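Local coordinates for Slr1951 protein (Synechocystis sp., PDB 3HX1) that is of unknown function but, as an adenylate cyclase-like protein with an FHA domain, probably recognises phosphothreonine-containing partners, at residues 14-19 with 42-47; 31-36 with 50-55; 96-101 with 110-115. One frame throughout, in Å; residues are numbered along the deposited sequence.

Interaction 1: residues 14-19 with 42-47; sequences LIILDD and IRIKSQ
The carboxylate of Asp-18 is approached over one face by the backbone of Lys-45, whose N stands 48° out of the carboxylate plane and donates to OD2 at 2.9 Å. CG sits between the backbone N and the carbonyl carbon (chi1 52°), and OD2 faces the 42-47 segment, while OD1 accepts from the backbone N of Ala-20. The carboxylate of Asp-19 lies against the Lys-45 carbonyl and the Ser-46 backbone, and its OD2 takes a hydrogen bond from a water that accepts from Gln-47 N. The Lys-45 carbonyl is held by Asp-19 N, 3.0 Å from O and nearly along the C=O axis. The extended chain of Lys-45 runs past Asp-19, CD lying 3.6 Å from Asp-19 CB; Lys-45 NZ stays 5.5 Å from Asp-19 OD2, too far for a salt bridge. Deeper in, the side chains become apolar. Ile-16 sends CD1 to within 3.3 Å of Ile-42 CG2 and sets CG2 against Ile-44 CG1, while Leu-14 CD2 touches Ile-42 CD1. The contact joins the two sheets of the FHA beta sandwich, strand 11-18 of one to strand 42-43 of the other: an apolar interior gives way to a polar margin where buried Asp-18, its charge probably eased by two backbone N-H groups and a weak, long ion pair with Arg-23, fixes the loop after strand 42-43.

Interaction 2: residues 31-36 with 50-55; sequences FYTIGR and SRIHAV
Phe-31 lays the far end of its ring against Val-55: with CG anti to the backbone N (chi1 -177°), the ring is carried toward the 50-55 segment, and CZ lies 3.7 Å from Val-55 CG1. Val-55 CG1 also reaches Thr-33 CG2 on the face these two share; Ile-34 and Ala-54 point to the other. The strands pair antiparallel: Ile-34 N donates to Ala-54 O at 2.9 Å, the donor standing above the carbonyl plane. Ile-34 O in return accepts twice, from Ala-54 N at 3.2 Å and from His-53 N, a bond whose 2.5 Å length is doubtfully short. Two residues opposite one make a classic beta bulge. Beyond it, Gly-35, bare of a side chain, brings its CA within 3.2 Å of Arg-51 O. Arg-36 N then donates to Ser-50 O at 3.0 Å, almost straight at 171°; its guanidinium has Arg-51 N over one face, offset toward the rim, and NH1 bonded to Val-49 O. Arg-36 NH2 and Arg-51 NE, like charges, stand 4.4 Å apart. The His-53 imidazole is fixed at both nitrogens: ND1 accepts in the ring plane from Ser-50 N, 3.2 Å away, and NE2 is bonded to Gly-83 O. Gly-35 and Arg-36, with Ser-37 just after them, and Ser-x-x-His from Ser-50 to His-53 match the conserved FHA pattern. By analogy with relatives, Arg-36 and Ser-50 probably line the phosphothreonine pocket, where cationic Arg-36 would suit a phosphate and nearby Arg-51 would probably add positive potential, while His-53 holds the Ser-50 loop in shape.

Interaction 3: residues 96-101 with 110-115; sequences IQTGDE and VRYEYR
A type II beta turn from Gln-97 to Asp-100 carries the chain into strand 101-103 and docks on strand 109-115. The turn is closed by Asp-100 N bonding to Gln-97 O, and Asp-100 OD2 reinforces it by accepting from Gln-97 N at 2.6 Å, on the anti side of the carboxylate but tilted 31° out of its plane; His-94 NE2 bonds to the same oxygen. Gly-99 occupies the third turn position with a positive phi of 113°, and its N donates to Tyr-112 O at 2.8 Å. Tyr-112 N answers to Asp-100 O, 3.1 Å away and in the carbonyl plane. Two residues further along the strand, and one earlier in the turn, a side chain replaces the backbone as acceptor: Thr-98 OG1, anti to the backbone N (chi1 -175°), receives Tyr-114 N at 2.9 Å. The Tyr-112 ring turns an edge to this turn, with CD1 3.3 Å from Thr-98 CA, and Ile-96 CG2 sits close by, 3.3 Å from Tyr-112 CB. On the other side of the strand, Arg-111 NH2 comes 3.6 Å from Gly-99 CA, while NH1 forms a salt bridge with Glu-113 OE2. Arg-115 NH2 meets Glu-113 OE1 from above the carboxylate plane, and Arg-115 NH1 continues to Glu-24. The turn thus passes from strand 93-95 of the mixed sheet into strand 101-103 of the antiparallel one, where strand 109-115 lies between 101-103 and 11-18; Tyr-112 OH reaches back to His-12 of strand 11-18, whose ring also stacks with Tyr-114.

Overall arrangement
The three contacts span both sheets of the FHA beta sandwich. Interaction 2, with the probable phosphopeptide-binding loops, lies within the mixed sheet; interaction 3 joins strand 109-115 of the antiparallel sheet to the turn that leads into it from the mixed sheet; interaction 1 joins the two sheets. Interactions 1 and 2 have centres about 10 Å apart and alternate along the chain, meeting where strands 31-35 and 42-43 lie side by side. Interaction 3 comes later in sequence, its centre about 15 Å from that of interaction 1, and touches it through neighbouring strands 11-18 and 109-115. Interactions 2 and 3 lie on opposite sides of the chain's centre, centres about 17 Å and nearest atoms about 6 Å apart, without touching.

Interaction 1: residues 14-19 with 42-47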
loop_
_atom_site.group_PDB
_atom_site.type_symbol
_atom_site.label_atom_id
_atom_site.label_comp_id
_atom_site.label_asym_id
_atom_site.label_seq_id
_atom_site.Cartn_x
_atom_site.Cartn_y
_atom_site.Cartn_z
ATOM N N LEU A 14 3.053 -2.722 8.011
ATOM C CA LEU A 14 2.084 -1.956 7.247
ATOM C C LEU A 14 0.764 -1.862 8.019
ATOM O O LEU A 14 0.089 -2.881 8.213
ATOM C CB LEU A 14 1.846 -2.641 5.896
ATOM C CG LEU A 14 1.496 -1.743 4.711
ATOM C CD1 LEU A 14 2.618 -0.730 4.507
ATOM C CD2 LEU A 14 1.299 -2.581 3.458
ATOM N N ILE A 15 0.403 -0.659 8.471
ATOM C CA ILE A 15 -0.859 -0.472 9.184
ATOM C C ILE A 15 -1.938 -0.139 8.153
ATOM O O ILE A 15 -1.947 0.943 7.555
ATOM C CB ILE A 15 -0.786 0.674 10.220
ATOM C CG1 ILE A 15 0.316 0.391 11.241
ATOM C CG2 ILE A 15 -2.131 0.826 10.935
ATOM C CD1 ILE A 15 1.685 0.803 10.773
ATOM N N ILE A 16 -2.850 -1.078 7.946
ATOM C CA ILE A 16 -3.917 -0.907 6.972
ATOM C C ILE A 16 -5.253 -0.535 7.600
ATOM O O ILE A 16 -5.698 -1.157 8.568
ATOM C CB ILE A 16 -4.103 -2.200 6.148
ATOM C CG1 ILE A 16 -2.796 -2.527 5.420
ATOM C CG2 ILE A 16 -5.266 -2.040 5.164
ATOM C CD1 ILE A 16 -2.750 -3.904 4.845
ATOM N N LEU A 17 -5.889 0.483 7.030
ATOM C CA LEU A 17 -7.184 0.944 7.505
ATOM C C LEU A 17 -8.186 0.920 6.365
ATOM O O LEU A 17 -8.033 1.652 5.388
ATOM C CB LEU A 17 -7.081 2.367 8.043
ATOM C CG LEU A 17 -8.430 2.963 8.447
ATOM C CD1 LEU A 17 -9.068 2.073 9.506
ATOM C CD2 LEU A 17 -8.246 4.377 8.965
ATOM N N ASP A 18 -9.212 0.085 6.494
ATOM C CA ASP A 18 -10.242 -0.017 5.467
ATOM C C ASP A 18 -11.569 -0.479 6.055
ATOM O O ASP A 18 -11.721 -0.566 7.268
ATOM C CB ASP A 18 -9.807 -0.991 4.378
ATOM C CG ASP A 18 -9.364 -2.337 4.939
ATOM O OD1 ASP A 18 -9.704 -2.657 6.105
ATOM O OD2 ASP A 18 -8.684 -3.083 4.204
ATOM N N ASP A 19 -12.526 -0.774 5.184
ATOM C CA ASP A 19 -13.854 -1.234 5.598
ATOM C C ASP A 19 -13.818 -2.296 6.705
ATOM O O ASP A 19 -14.777 -2.435 7.464
ATOM C CB ASP A 19 -14.621 -1.798 4.388
ATOM C CG ASP A 19 -14.878 -0.755 3.309
ATOM O OD1 ASP A 19 -14.419 0.402 3.465
ATOM O OD2 ASP A 19 -15.540 -1.098 2.303
ATOM N N ILE A 42 -2.102 -8.361 -0.607
ATOM C CA ILE A 42 -2.558 -7.628 0.573
ATOM C C ILE A 42 -3.905 -7.004 0.251
ATOM O O ILE A 42 -3.981 -6.060 -0.523
ATOM C CB ILE A 42 -1.559 -6.525 0.943
ATOM C CG1 ILE A 42 -0.202 -7.158 1.283
ATOM C CG2 ILE A 42 -2.091 -5.716 2.111
ATOM C CD1 ILE A 42 0.920 -6.172 1.458
ATOM N N ARG A 43 -4.978 -7.520 0.829
ATOM C CA ARG A 43 -6.284 -6.977 0.510
ATOM C C ARG A 43 -6.600 -5.703 1.229
ATOM O O ARG A 43 -6.405 -5.604 2.437
ATOM C CB ARG A 43 -7.399 -7.985 0.802
ATOM C CG ARG A 43 -7.377 -9.193 -0.107
ATOM C CD ARG A 43 -8.595 -10.074 0.112
ATOM N NE ARG A 43 -9.831 -9.461 -0.366
ATOM C CZ ARG A 43 -11.026 -10.047 -0.317
ATOM N NH1 ARG A 43 -11.164 -11.266 0.190
ATOM N NH2 ARG A 43 -12.089 -9.413 -0.787
ATOM N N ILE A 44 -7.059 -4.714 0.468
ATOM C CA ILE A 44 -7.480 -3.446 1.036
ATOM C C ILE A 44 -8.955 -3.370 0.672
ATOM O O ILE A 44 -9.316 -2.993 -0.444
ATOM C CB ILE A 44 -6.745 -2.238 0.439
ATOM C CG1 ILE A 44 -5.373 -2.057 1.096
ATOM C CG2 ILE A 44 -7.544 -0.979 0.725
ATOM C CD1 ILE A 44 -4.451 -3.197 0.922
ATOM N N LYS A 45 -9.794 -3.754 1.630
ATOM C CA LYS A 45 -11.238 -3.796 1.462
ATOM C C LYS A 45 -11.916 -2.436 1.348
ATOM O O LYS A 45 -12.046 -1.715 2.342
ATOM C CB LYS A 45 -11.851 -4.575 2.627
ATOM C CG LYS A 45 -13.370 -4.675 2.622
ATOM C CD LYS A 45 -13.869 -5.246 3.950
ATOM C CE LYS A 45 -15.385 -5.313 4.021
ATOM N NZ LYS A 45 -15.851 -5.612 5.409
ATOM N N SER A 46 -12.350 -2.109 0.129
ATOM C CA SER A 46 -13.055 -0.865 -0.179
ATOM C C SER A 46 -13.452 -0.830 -1.638
ATOM O O SER A 46 -12.848 -1.501 -2.468
ATOM C CB SER A 46 -12.197 0.369 0.104
ATOM O OG SER A 46 -12.964 1.545 -0.100
ATOM N N GLN A 47 -14.467 -0.027 -1.945
ATOM C CA GLN A 47 -14.959 0.106 -3.312
ATOM C C GLN A 47 -14.169 1.161 -4.065
ATOM O O GLN A 47 -14.199 1.209 -5.291
ATOM C CB GLN A 47 -16.433 0.492 -3.311
ATOM C CG GLN A 47 -16.741 1.759 -2.527
ATOM C CD GLN A 47 -18.161 2.245 -2.757
ATOM O OE1 GLN A 47 -19.096 1.447 -2.846
ATOM N NE2 GLN A 47 -18.332 3.561 -2.844
HETATM O O HOH W 1 -16.211 0.301 0.079
#

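Interaction 2: residues 31-36 with 50-55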
loop_
_atom_site.group_PDB
_atom_site.type_symbol
_atom_site.label_atom_id
_atom_site.label_comp_id
_atom_site.label_asym_id
_atom_site.label_seq_id
_atom_site.Cartn_x
_atom_site.Cartn_y
_atom_site.Cartn_z
ATOM N N PHE A 31 7.959 -8.723 -3.480
ATOM C CA PHE A 31 6.947 -8.098 -4.316
ATOM C C PHE A 31 5.578 -8.365 -3.690
ATOM O O PHE A 31 5.312 -9.459 -3.195
ATOM C CB PHE A 31 7.026 -8.709 -5.716
ATOM C CG PHE A 31 6.081 -8.101 -6.710
ATOM C CD1 PHE A 31 6.439 -6.970 -7.435
ATOM C CD2 PHE A 31 4.841 -8.678 -6.942
ATOM C CE1 PHE A 31 5.574 -6.426 -8.380
ATOM C CE2 PHE A 31 3.969 -8.142 -7.883
ATOM C CZ PHE A 31 4.336 -7.013 -8.605
ATOM N N TYR A 32 4.716 -7.355 -3.703
ATOM C CA TYR A 32 3.379 -7.490 -3.143
ATOM C C TYR A 32 2.390 -6.710 -3.985
ATOM O O TYR A 32 2.606 -5.531 -4.251
ATOM C CB TYR A 32 3.322 -6.918 -1.730
ATOM C CG TYR A 32 3.892 -7.774 -0.628
ATOM C CD1 TYR A 32 3.268 -8.960 -0.237
ATOM C CD2 TYR A 32 5.018 -7.358 0.083
ATOM C CE1 TYR A 32 3.743 -9.701 0.849
ATOM C CE2 TYR A 32 5.501 -8.089 1.168
ATOM C CZ TYR A 32 4.863 -9.260 1.547
ATOM O OH TYR A 32 5.341 -9.967 2.632
ATOM N N THR A 33 1.311 -7.352 -4.418
ATOM C CA THR A 33 0.292 -6.626 -5.165
ATOM C C THR A 33 -0.691 -6.201 -4.092
ATOM O O THR A 33 -0.824 -6.870 -3.066
ATOM C CB THR A 33 -0.445 -7.496 -6.203
ATOM O OG1 THR A 33 -0.954 -8.676 -5.568
ATOM C CG2 THR A 33 0.489 -7.877 -7.336
ATOM N N ILE A 34 -1.375 -5.092 -4.318
ATOM C CA ILE A 34 -2.315 -4.582 -3.338
ATOM C C ILE A 34 -3.614 -4.207 -4.015
ATOM O O ILE A 34 -3.606 -3.618 -5.100
ATOM C CB ILE A 34 -1.742 -3.334 -2.661
ATOM C CG1 ILE A 34 -0.436 -3.684 -1.947
ATOM C CG2 ILE A 34 -2.750 -2.758 -1.695
ATOM C CD1 ILE A 34 0.296 -2.478 -1.415
ATOM N N GLY A 35 -4.734 -4.537 -3.377
ATOM C CA GLY A 35 -6.019 -4.208 -3.962
ATOM C C GLY A 35 -7.183 -4.802 -3.206
ATOM O O GLY A 35 -6.990 -5.491 -2.205
ATOM N N ARG A 36 -8.392 -4.544 -3.698
ATOM C CA ARG A 36 -9.609 -5.032 -3.062
ATOM C C ARG A 36 -9.985 -6.473 -3.418
ATOM O O ARG A 36 -10.820 -7.085 -2.748
ATOM C CB ARG A 36 -10.787 -4.114 -3.412
ATOM C CG ARG A 36 -11.307 -4.224 -4.841
ATOM C CD ARG A 36 -12.681 -3.565 -4.921
ATOM N NE ARG A 36 -13.324 -3.722 -6.220
ATOM C CZ ARG A 36 -13.466 -2.739 -7.106
ATOM N NH1 ARG A 36 -13.009 -1.523 -6.831
ATOM N NH2 ARG A 36 -14.073 -2.962 -8.266
ATOM N N SER A 50 -9.132 -0.260 -6.448
ATOM C CA SER A 50 -9.220 -1.154 -7.596
ATOM C C SER A 50 -8.902 -2.591 -7.176
ATOM O O SER A 50 -8.336 -2.826 -6.099
ATOM C CB SER A 50 -8.237 -0.710 -8.686
ATOM O OG SER A 50 -8.546 0.595 -9.142
ATOM N N ARG A 51 -9.267 -3.545 -8.026
ATOM C CA ARG A 51 -9.004 -4.949 -7.730
ATOM C C ARG A 51 -7.547 -5.128 -7.379
ATOM O O ARG A 51 -7.225 -5.824 -6.416
ATOM C CB ARG A 51 -9.417 -5.816 -8.917
ATOM C CG ARG A 51 -10.932 -5.869 -9.005
ATOM C CD ARG A 51 -11.458 -6.669 -10.169
ATOM N NE ARG A 51 -12.904 -6.795 -10.052
ATOM C CZ ARG A 51 -13.690 -7.334 -10.974
ATOM N NH1 ARG A 51 -13.163 -7.803 -12.099
ATOM N NH2 ARG A 51 -15.001 -7.405 -10.765
ATOM N N ILE A 52 -6.683 -4.490 -8.166
ATOM C CA ILE A 52 -5.238 -4.502 -7.949
ATOM C C ILE A 52 -4.873 -3.032 -8.123
ATOM O O ILE A 52 -4.752 -2.538 -9.244
ATOM C CB ILE A 52 -4.474 -5.333 -9.007
ATOM C CG1 ILE A 52 -4.940 -6.792 -8.996
ATOM C CG2 ILE A 52 -2.984 -5.251 -8.723
ATOM C CD1 ILE A 52 -4.466 -7.623 -7.796
ATOM N N HIS A 53 -4.709 -2.344 -6.998
ATOM C CA HIS A 53 -4.425 -0.911 -6.975
ATOM C C HIS A 53 -2.959 -0.502 -7.108
ATOM O O HIS A 53 -2.653 0.559 -7.652
ATOM C CB HIS A 53 -4.989 -0.324 -5.682
ATOM C CG HIS A 53 -5.310 1.132 -5.773
ATOM N ND1 HIS A 53 -6.587 1.600 -6.007
ATOM C CD2 HIS A 53 -4.518 2.230 -5.653
ATOM C CE1 HIS A 53 -6.573 2.924 -6.021
ATOM N NE2 HIS A 53 -5.330 3.329 -5.809
ATOM N N ALA A 54 -2.050 -1.322 -6.604
ATOM C CA ALA A 54 -0.648 -0.974 -6.689
ATOM C C ALA A 54 0.253 -2.166 -6.411
ATOM O O ALA A 54 -0.226 -3.290 -6.248
ATOM C CB ALA A 54 -0.353 0.138 -5.704
ATOM N N VAL A 55 1.560 -1.911 -6.376
ATOM C CA VAL A 55 2.538 -2.948 -6.082
ATOM C C VAL A 55 3.664 -2.406 -5.205
ATOM O O VAL A 55 3.986 -1.219 -5.240
ATOM C CB VAL A 55 3.158 -3.539 -7.363
ATOM C CG1 VAL A 55 2.080 -4.160 -8.220
ATOM C CG2 VAL A 55 3.904 -2.454 -8.124
#

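Interaction 3: residues 96-101 with 110-115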
loop_
_atom_site.group_PDB
_atom_site.type_symbol
_atom_site.label_atom_id
_atom_site.label_comp_id
_atom_site.label_asym_id
_atom_site.label_seq_id
_atom_site.Cartn_x
_atom_site.Cartn_y
_atom_site.Cartn_z
ATOM N N ILE A 96 8.807 4.317 0.104
ATOM C CA ILE A 96 8.153 4.419 1.400
ATOM C C ILE A 96 9.064 4.608 2.601
ATOM O O ILE A 96 9.882 3.745 2.932
ATOM C CB ILE A 96 7.269 3.199 1.652
ATOM C CG1 ILE A 96 6.467 2.882 0.392
ATOM C CG2 ILE A 96 6.325 3.478 2.811
ATOM C CD1 ILE A 96 5.561 1.683 0.525
ATOM N N GLN A 97 8.886 5.753 3.254
ATOM C CA GLN A 97 9.641 6.127 4.442
ATOM C C GLN A 97 8.787 5.846 5.681
ATOM O O GLN A 97 7.568 6.020 5.656
ATOM C CB GLN A 97 9.978 7.617 4.391
ATOM C CG GLN A 97 10.637 8.079 3.097
ATOM C CD GLN A 97 11.959 7.385 2.826
ATOM O OE1 GLN A 97 12.771 7.193 3.734
ATOM N NE2 GLN A 97 12.188 7.019 1.567
ATOM N N THR A 98 9.421 5.421 6.769
ATOM C CA THR A 98 8.679 5.132 7.989
ATOM C C THR A 98 7.948 6.374 8.482
ATOM O O THR A 98 8.562 7.408 8.753
ATOM C CB THR A 98 9.613 4.614 9.106
ATOM O OG1 THR A 98 8.834 4.239 10.247
ATOM C CG2 THR A 98 10.605 5.685 9.513
ATOM N N GLY A 99 6.629 6.267 8.582
ATOM C CA GLY A 99 5.824 7.380 9.041
ATOM C C GLY A 99 4.932 7.895 7.935
ATOM O O GLY A 99 4.112 8.785 8.151
ATOM N N ASP A 100 5.099 7.342 6.737
ATOM C CA ASP A 100 4.293 7.753 5.587
ATOM C C ASP A 100 2.877 7.190 5.617
ATOM O O ASP A 100 2.653 6.058 6.046
ATOM C CB ASP A 100 4.948 7.314 4.274
ATOM C CG ASP A 100 6.136 8.164 3.901
ATOM O OD1 ASP A 100 6.135 9.365 4.261
ATOM O OD2 ASP A 100 7.053 7.635 3.235
ATOM N N GLU A 101 1.925 7.992 5.160
ATOM C CA GLU A 101 0.537 7.565 5.095
ATOM C C GLU A 101 0.080 7.682 3.652
ATOM O O GLU A 101 -0.145 8.786 3.157
ATOM C CB GLU A 101 -0.360 8.448 5.954
ATOM C CG GLU A 101 -1.835 8.109 5.781
ATOM C CD GLU A 101 -2.755 9.256 6.157
ATOM O OE1 GLU A 101 -2.583 10.363 5.598
ATOM O OE2 GLU A 101 -3.652 9.045 7.003
ATOM N N VAL A 110 -2.750 3.305 3.995
ATOM C CA VAL A 110 -1.779 2.433 4.646
ATOM C C VAL A 110 -0.609 3.243 5.187
ATOM O O VAL A 110 -0.020 4.067 4.477
ATOM C CB VAL A 110 -1.203 1.350 3.690
ATOM C CG1 VAL A 110 -2.321 0.472 3.153
ATOM C CG2 VAL A 110 -0.423 1.996 2.562
ATOM N N ARG A 111 -0.291 3.022 6.457
ATOM C CA ARG A 111 0.826 3.705 7.075
ATOM C C ARG A 111 1.956 2.706 7.124
ATOM O O ARG A 111 1.721 1.508 7.272
ATOM C CB ARG A 111 0.489 4.156 8.495
ATOM C CG ARG A 111 -0.428 5.361 8.573
ATOM C CD ARG A 111 -0.276 6.078 9.910
ATOM N NE ARG A 111 1.099 6.525 10.137
ATOM C CZ ARG A 111 1.909 6.019 11.063
ATOM N NH1 ARG A 111 1.483 5.043 11.857
ATOM N NH2 ARG A 111 3.146 6.485 11.197
ATOM N N TYR A 112 3.180 3.196 6.984
ATOM C CA TYR A 112 4.343 2.326 7.039
ATOM C C TYR A 112 5.174 2.649 8.263
ATOM O O TYR A 112 5.227 3.798 8.702
ATOM C CB TYR A 112 5.201 2.473 5.780
ATOM C CG TYR A 112 6.532 1.755 5.882
ATOM C CD1 TYR A 112 7.672 2.434 6.303
ATOM C CD2 TYR A 112 6.653 0.394 5.568
ATOM C CE1 TYR A 112 8.905 1.796 6.408
ATOM C CE2 TYR A 112 7.890 -0.260 5.677
ATOM C CZ TYR A 112 9.012 0.458 6.095
ATOM O OH TYR A 112 10.252 -0.137 6.168
ATOM N N GLU A 113 5.813 1.627 8.821
ATOM C CA GLU A 113 6.648 1.817 9.999
ATOM C C GLU A 113 7.801 0.830 10.028
ATOM O O GLU A 113 7.650 -0.331 9.659
ATOM C CB GLU A 113 5.815 1.669 11.277
ATOM C CG GLU A 113 5.109 2.945 11.712
ATOM C CD GLU A 113 4.303 2.759 12.983
ATOM O OE1 GLU A 113 4.833 2.159 13.940
ATOM O OE2 GLU A 113 3.145 3.221 13.029
ATOM N N TYR A 114 8.968 1.307 10.442
ATOM C CA TYR A 114 10.136 0.451 10.547
ATOM C C TYR A 114 10.352 0.285 12.040
ATOM O O TYR A 114 11.150 0.987 12.655
ATOM C CB TYR A 114 11.349 1.106 9.891
ATOM C CG TYR A 114 12.472 0.126 9.640
ATOM C CD1 TYR A 114 12.197 -1.173 9.201
ATOM C CD2 TYR A 114 13.801 0.489 9.832
ATOM C CE1 TYR A 114 13.211 -2.080 8.971
ATOM C CE2 TYR A 114 14.826 -0.413 9.598
ATOM C CZ TYR A 114 14.522 -1.697 9.172
ATOM O OH TYR A 114 15.528 -2.612 8.983
ATOM N N ARG A 115 9.602 -0.653 12.604
ATOM C CA ARG A 115 9.603 -0.951 14.031
ATOM C C ARG A 115 10.771 -1.814 14.500
ATOM O O ARG A 115 11.208 -2.716 13.788
ATOM C CB ARG A 115 8.284 -1.631 14.382
ATOM C CG ARG A 115 7.948 -1.671 15.841
ATOM C CD ARG A 115 6.520 -2.133 15.968
ATOM N NE ARG A 115 5.628 -1.290 15.173
ATOM C CZ ARG A 115 4.396 -1.633 14.816
ATOM N NH1 ARG A 115 3.905 -2.813 15.176
ATOM N NH2 ARG A 115 3.646 -0.789 14.123
#